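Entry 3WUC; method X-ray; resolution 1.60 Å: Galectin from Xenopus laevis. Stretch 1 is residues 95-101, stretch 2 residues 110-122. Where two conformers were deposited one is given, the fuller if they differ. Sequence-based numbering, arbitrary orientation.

Stretch 1 (95-101) DFEDCIT
Stretch 2, residues 110-122: IPFTCRFPIEVIN

Two stretches of one galectin chain meet as antiparallel strands, 99-101 against 110-113, with 151° between their N-to-C directions and axes approaching to 4.4 Å. Cys 99 pairs with Thr 113 (CA to CA 4.1 Å), Ile 100 with Phe 112 (CA to CA 5.0 Å) and Thr 101 with Pro 111 (CA to CA 4.7 Å). Ile 100 (phi/psi -67/140) and Phe 112 (-145/104) form the hydrogen-bonded pair: Phe 112 N donates to Ile 100 O at 2.8 Å, and Ile 100 N donates to Phe 112 O at 2.9 Å, more bent at 135°. Ile 100 O also receives a CA-H...O contact from Pro 111 CA at 3.4 Å; proline, lacking an amide hydrogen, sits in a non-hydrogen-bonded pair. Past the strand end, Cys 114 N donates to Asp 98 O (3.0 Å, 167°). Within stretch 1, Asp 95 N reaches Thr 101 O at 2.9 Å, and Thr 101 N reaches Asp 95 O at 3.1 Å. Asp 98 OD1 and Thr 113 OG1 are hydrogen-bonded elsewhere in the structure.

Cys 99 (chi1 t), Thr 101 (m), Pro 111 (C-gamma endo) and Thr 113 (m) share one sheet face, where Cys 99 SG rests 3.8 Å from Pro 111 CB. Ile 100 (m, t) and Phe 112 (t, chi2 60°) take the other; Ile 100 CD1 lies 4.1 Å from Cys 114 SG (chi1 m).

Phe 96 (t, chi2 30°) points toward stretch 2. Ile 121 (m, t) sets CD1 over one ring face, 3.6 Å from the Phe 96 ring centroid and 6° off its normal, a CH-pi contact. Phe 96 CE1 lies 4.3 Å from Cys 114 SG, at the ring edge, and 4.1 Å from Ile 118 CG2 (t, t). These apolar contacts are van der Waals packing.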

ATOM      1  N   ASP B  95     -10.021  14.172  -2.032  1.00 14.89           N
ATOM      2  CA  ASP B  95      -9.337  14.939  -3.073  1.00 15.54           C
ATOM      3  C   ASP B  95      -9.439  16.411  -2.683  1.00 15.98           C
ATOM      4  O   ASP B  95     -10.534  16.916  -2.562  1.00 15.34           O
ATOM      5  CB  ASP B  95     -10.041  14.818  -4.437  1.00 18.14           C
ATOM      6  CG  ASP B  95     -10.006  13.499  -5.022  1.00 26.22           C
ATOM      7  OD1 ASP B  95      -9.194  12.681  -4.529  1.00 30.09           O
ATOM      8  OD2 ASP B  95     -10.844  13.281  -5.992  1.00 30.61           O
ATOM      9  N   PHE B  96      -8.343  17.070  -2.388  1.00 14.72           N
ATOM     10  CA  PHE B  96      -8.374  18.453  -1.996  1.00 15.36           C
ATOM     11  C   PHE B  96      -8.297  19.387  -3.199  1.00 15.67           C
ATOM     12  O   PHE B  96      -7.288  19.402  -3.927  1.00 16.78           O
ATOM     13  CB  PHE B  96      -7.223  18.666  -1.075  1.00 13.43           C
ATOM     14  CG  PHE B  96      -7.111  20.048  -0.481  1.00 16.37           C
ATOM     15  CD1 PHE B  96      -8.200  20.825  -0.255  1.00 18.45           C
ATOM     16  CD2 PHE B  96      -5.869  20.490  -0.092  1.00 15.32           C
ATOM     17  CE1 PHE B  96      -8.065  22.131   0.322  1.00 18.01           C
ATOM     18  CE2 PHE B  96      -5.674  21.740   0.518  1.00 15.58           C
ATOM     19  CZ  PHE B  96      -6.795  22.581   0.736  1.00 18.29           C
ATOM     20  N   GLU B  97      -9.409  20.141  -3.426  1.00 18.20           N
ATOM     21  CA  GLU B  97      -9.521  21.144  -4.472  1.00 17.79           C
ATOM     22  C   GLU B  97     -10.413  22.209  -3.851  1.00 20.01           C
ATOM     23  O   GLU B  97     -10.918  22.047  -2.703  1.00 19.46           O
ATOM     24  CB  GLU B  97     -10.129  20.550  -5.761  1.00 20.58           C
ATOM     25  CG  GLU B  97      -9.352  19.377  -6.325  1.00 21.57           C
ATOM     26  CD  GLU B  97      -8.060  19.729  -7.014  1.00 28.55           C
ATOM     27  OE1 GLU B  97      -7.724  20.917  -7.070  1.00 30.59           O
ATOM     28  OE2 GLU B  97      -7.342  18.803  -7.489  1.00 35.82           O
ATOM     29  N   ASP B  98     -10.701  23.285  -4.620  1.00 21.01           N
ATOM     30  CA  ASP B  98     -11.691  24.234  -4.187  1.00 19.40           C
ATOM     31  C   ASP B  98     -12.967  23.605  -3.763  1.00 18.81           C
ATOM     32  O   ASP B  98     -13.658  24.071  -2.827  1.00 20.88           O
ATOM     33  CB  ASP B  98     -11.986  25.260  -5.347  1.00 20.84           C
ATOM     34  CG  ASP B  98     -10.759  26.186  -5.629  1.00 25.02           C
ATOM     35  OD1 ASP B  98      -9.828  26.290  -4.798  1.00 26.10           O
ATOM     36  OD2 ASP B  98     -10.753  26.871  -6.669  1.00 30.34           O
ATOM     37  N   CYS B  99     -13.366  22.544  -4.459  1.00 19.38           N
ATOM     38  CA  CYS B  99     -14.429  21.650  -4.012  1.00 19.09           C
ATOM     39  C   CYS B  99     -13.771  20.327  -3.629  1.00 19.79           C
ATOM     40  O   CYS B  99     -13.119  19.729  -4.504  1.00 21.79           O
ATOM     41  CB  CYS B  99     -15.396  21.395  -5.097  1.00 20.14           C
ATOM     42  SG  CYS B  99     -16.856  20.481  -4.518  1.00 24.03           S
ATOM     43  N   ILE B 100     -13.829  19.966  -2.365  1.00 16.01           N
ATOM     44  CA  ILE B 100     -13.324  18.665  -1.879  1.00 16.71           C
ATOM     45  C   ILE B 100     -14.194  17.595  -2.444  1.00 18.99           C
ATOM     46  O   ILE B 100     -15.427  17.763  -2.572  1.00 20.28           O
ATOM     47  CB  ILE B 100     -13.227  18.656  -0.354  1.00 17.24           C
ATOM     48  CG1 ILE B 100     -12.181  19.707   0.029  1.00 19.03           C
ATOM     49  CG2 ILE B 100     -12.894  17.255   0.222  1.00 17.01           C
ATOM     50  CD1 ILE B 100     -12.128  20.009   1.515  1.00 19.52           C
ATOM     51  N   THR B 101     -13.580  16.467  -2.855  1.00 15.01           N
ATOM     52  CA  THR B 101     -14.327  15.305  -3.206  1.00 15.92           C
ATOM     53  C   THR B 101     -14.067  14.191  -2.154  1.00 15.34           C
ATOM     54  O   THR B 101     -12.910  13.788  -2.003  1.00 16.28           O
ATOM     55  CB  THR B 101     -14.031  14.769  -4.625  1.00 17.20           C
ATOM     56  OG1 THR B 101     -14.313  15.799  -5.615  1.00 21.63           O
ATOM     57  CG2 THR B 101     -14.919  13.591  -4.890  1.00 19.75           C
ATOM     58  N   ILE B 110     -18.843  12.355  -2.818  1.00 17.93           N
ATOM     59  CA  ILE B 110     -19.632  13.390  -2.193  0.50 17.70           C
ATOM     60  C   ILE B 110     -18.858  14.689  -2.379  1.00 19.12           C
ATOM     61  O   ILE B 110     -17.774  14.819  -1.838  1.00 16.73           O
ATOM     62  CB  ILE B 110     -19.799  13.042  -0.727  0.50 19.35           C
ATOM     63  CG1 ILE B 110     -20.279  11.604  -0.642  0.50 19.23           C
ATOM     64  CG2 ILE B 110     -20.782  13.982  -0.022  0.50 18.23           C
ATOM     65  CD1 ILE B 110     -21.569  11.468  -1.391  0.50 18.76           C
ATOM     66  N   PRO B 111     -19.401  15.665  -3.130  1.00 17.08           N
ATOM     67  CA  PRO B 111     -18.712  16.997  -3.200  1.00 16.22           C
ATOM     68  C   PRO B 111     -18.908  17.751  -1.895  1.00 16.44           C
ATOM     69  O   PRO B 111     -19.958  17.636  -1.237  1.00 17.23           O
ATOM     70  CB  PRO B 111     -19.396  17.717  -4.389  1.00 18.42           C
ATOM     71  CG  PRO B 111     -20.716  17.016  -4.506  1.00 20.32           C
ATOM     72  CD  PRO B 111     -20.650  15.609  -3.955  1.00 20.57           C
ATOM     73  N   PHE B 112     -17.907  18.498  -1.489  1.00 17.55           N
ATOM     74  CA  PHE B 112     -18.042  19.324  -0.320  1.00 16.10           C
ATOM     75  C   PHE B 112     -17.236  20.575  -0.589  1.00 16.46           C
ATOM     76  O   PHE B 112     -15.993  20.606  -0.520  1.00 15.17           O
ATOM     77  CB  PHE B 112     -17.591  18.581   0.990  1.00 15.19           C
ATOM     78  CG  PHE B 112     -18.060  19.212   2.233  1.00 17.19           C
ATOM     79  CD1 PHE B 112     -19.406  19.406   2.547  1.00 17.80           C
ATOM     80  CD2 PHE B 112     -17.136  19.751   3.115  1.00 19.32           C
ATOM     81  CE1 PHE B 112     -19.848  20.045   3.691  1.00 20.12           C
ATOM     82  CE2 PHE B 112     -17.547  20.345   4.285  1.00 17.43           C
ATOM     83  CZ  PHE B 112     -18.907  20.551   4.588  1.00 18.40           C
ATOM     84  N   THR B 113     -17.917  21.681  -0.909  1.00 16.66           N
ATOM     85  CA  THR B 113     -17.192  22.891  -1.300  1.00 18.45           C
ATOM     86  C   THR B 113     -16.453  23.463  -0.093  1.00 17.45           C
ATOM     87  O   THR B 113     -16.994  23.391   1.037  1.00 18.11           O
ATOM     88  CB  THR B 113     -18.205  23.981  -1.766  1.00 22.50           C
ATOM     89  OG1 THR B 113     -18.960  23.458  -2.839  1.00 24.00           O
ATOM     90  CG2 THR B 113     -17.496  25.184  -2.245  1.00 24.61           C
ATOM     91  N   CYS B 114     -15.236  24.017  -0.302  1.00 18.24           N
ATOM     92  CA  CYS B 114     -14.526  24.657   0.773  1.00 17.67           C
ATOM     93  C   CYS B 114     -15.370  25.852   1.301  1.00 18.04           C
ATOM     94  O   CYS B 114     -15.691  26.725   0.489  1.00 22.49           O
ATOM     95  CB  CYS B 114     -13.182  25.168   0.352  1.00 17.76           C
ATOM     96  SG  CYS B 114     -11.971  23.838   0.138  1.00 20.89           S
ATOM     97  N   ARG B 115     -15.736  25.825   2.558  1.00 16.99           N
ATOM     98  CA  ARG B 115     -16.572  26.922   3.128  1.00 19.22           C
ATOM     99  C   ARG B 115     -15.786  28.119   3.569  1.00 22.83           C
ATOM    100  O   ARG B 115     -16.363  29.145   3.855  1.00 24.79           O
ATOM    101  CB  ARG B 115     -17.333  26.404   4.249  1.00 21.46           C
ATOM    102  CG  ARG B 115     -18.446  25.521   3.612  1.00 24.71           C
ATOM    103  CD  ARG B 115     -19.105  24.783   4.678  1.00 24.47           C
ATOM    104  NE  ARG B 115     -20.370  24.196   4.249  1.00 26.58           N
ATOM    105  CZ  ARG B 115     -21.138  23.498   5.075  1.00 25.68           C
ATOM    106  NH1 ARG B 115     -22.314  22.988   4.633  1.00 25.60           N
ATOM    107  NH2 ARG B 115     -20.731  23.260   6.319  1.00 20.27           N
ATOM    108  N   PHE B 116     -14.475  27.968   3.686  1.00 20.00           N
ATOM    109  CA  PHE B 116     -13.561  29.091   3.993  1.00 19.54           C
ATOM    110  C   PHE B 116     -12.285  28.924   3.185  1.00 20.20           C
ATOM    111  O   PHE B 116     -12.007  27.808   2.764  1.00 18.69           O
ATOM    112  CB  PHE B 116     -13.284  29.253   5.507  1.00 18.74           C
ATOM    113  CG  PHE B 116     -12.738  28.018   6.206  1.00 18.06           C
ATOM    114  CD1 PHE B 116     -11.374  27.763   6.256  1.00 18.58           C
ATOM    115  CD2 PHE B 116     -13.589  27.086   6.787  1.00 17.18           C
ATOM    116  CE1 PHE B 116     -10.887  26.604   6.897  1.00 19.93           C
ATOM    117  CE2 PHE B 116     -13.102  25.984   7.447  1.00 18.18           C
ATOM    118  CZ  PHE B 116     -11.763  25.731   7.464  1.00 19.73           C
ATOM    119  N   PRO B 117     -11.535  30.002   2.894  1.00 20.37           N
ATOM    120  CA  PRO B 117     -10.349  29.869   2.098  1.00 19.74           C
ATOM    121  C   PRO B 117      -9.289  29.035   2.835  1.00 17.85           C
ATOM    122  O   PRO B 117      -9.052  29.214   4.072  1.00 20.34           O
ATOM    123  CB  PRO B 117      -9.884  31.320   1.882  1.00 23.53           C
ATOM    124  CG  PRO B 117     -11.182  32.081   1.871  1.00 22.84           C
ATOM    125  CD  PRO B 117     -11.942  31.437   2.970  1.00 21.89           C
ATOM    126  N   ILE B 118      -8.756  28.065   2.120  1.00 18.02           N
ATOM    127  CA  ILE B 118      -7.675  27.215   2.683  1.00 19.99           C
ATOM    128  C   ILE B 118      -6.798  26.712   1.565  1.00 18.69           C
ATOM    129  O   ILE B 118      -7.263  26.314   0.570  1.00 20.60           O
ATOM    130  CB  ILE B 118      -8.243  26.054   3.519  1.00 19.03           C
ATOM    131  CG1 ILE B 118      -7.108  25.220   4.145  1.00 18.40           C
ATOM    132  CG2 ILE B 118      -9.195  25.250   2.661  1.00 20.27           C
ATOM    133  CD1 ILE B 118      -7.620  24.340   5.276  1.00 19.51           C
ATOM    134  N   GLU B 119      -5.485  26.784   1.717  1.00 17.68           N
ATOM    135  CA  GLU B 119      -4.571  26.329   0.673  1.00 19.30           C
ATOM    136  C   GLU B 119      -3.811  25.070   1.093  1.00 18.05           C
ATOM    137  O   GLU B 119      -3.300  24.414   0.259  1.00 19.06           O
ATOM    138  CB  GLU B 119      -3.587  27.405   0.232  1.00 24.78           C
ATOM    139  CG  GLU B 119      -4.297  28.430  -0.721  1.00 29.68           C
ATOM    140  CD  GLU B 119      -4.973  27.758  -1.988  1.00 33.93           C
ATOM    141  OE1 GLU B 119      -4.293  27.022  -2.797  1.00 35.84           O
ATOM    142  OE2 GLU B 119      -6.194  27.961  -2.217  1.00 35.84           O
ATOM    143  N   VAL B 120      -3.750  24.793   2.378  1.00 17.66           N
ATOM    144  CA  VAL B 120      -3.012  23.610   2.903  1.00 16.34           C
ATOM    145  C   VAL B 120      -3.794  23.004   4.019  1.00 16.96           C
ATOM    146  O   VAL B 120      -4.182  23.682   4.974  1.00 17.55           O
ATOM    147  CB  VAL B 120      -1.588  23.979   3.375  1.00 17.68           C
ATOM    148  CG1 VAL B 120      -0.835  22.758   3.869  1.00 19.31           C
ATOM    149  CG2 VAL B 120      -0.807  24.655   2.282  1.00 23.11           C
ATOM    150  N   ILE B 121      -4.040  21.702   3.929  1.00 14.82           N
ATOM    151  CA  ILE B 121      -4.543  20.904   5.044  1.00 15.97           C
ATOM    152  C   ILE B 121      -3.436  20.292   5.801  1.00 16.18           C
ATOM    153  O   ILE B 121      -2.612  19.524   5.281  1.00 15.33           O
ATOM    154  CB  ILE B 121      -5.524  19.760   4.546  1.00 15.62           C
ATOM    155  CG1 ILE B 121      -6.750  20.507   3.923  1.00 17.13           C
ATOM    156  CG2 ILE B 121      -5.882  18.762   5.660  1.00 14.39           C
ATOM    157  CD1 ILE B 121      -7.620  19.547   3.226  1.00 15.61           C
ATOM    158  N   ASN B 122      -3.281  20.729   7.007  1.00 14.50           N
ATOM    159  CA  ASN B 122      -2.237  20.216   7.832  1.00 15.02           C
ATOM    160  C   ASN B 122      -2.636  19.274   8.955  1.00 14.05           C
ATOM    161  O   ASN B 122      -1.815  18.591   9.606  1.00 14.77           O
ATOM    162  CB  ASN B 122      -1.472  21.382   8.463  1.00 15.96           C
ATOM    163  CG  ASN B 122      -0.421  21.973   7.582  1.00 16.54           C
ATOM    164  OD1 ASN B 122       0.397  21.246   6.936  1.00 18.44           O
ATOM    165  ND2 ASN B 122      -0.441  23.277   7.468  1.00 20.97           N
TER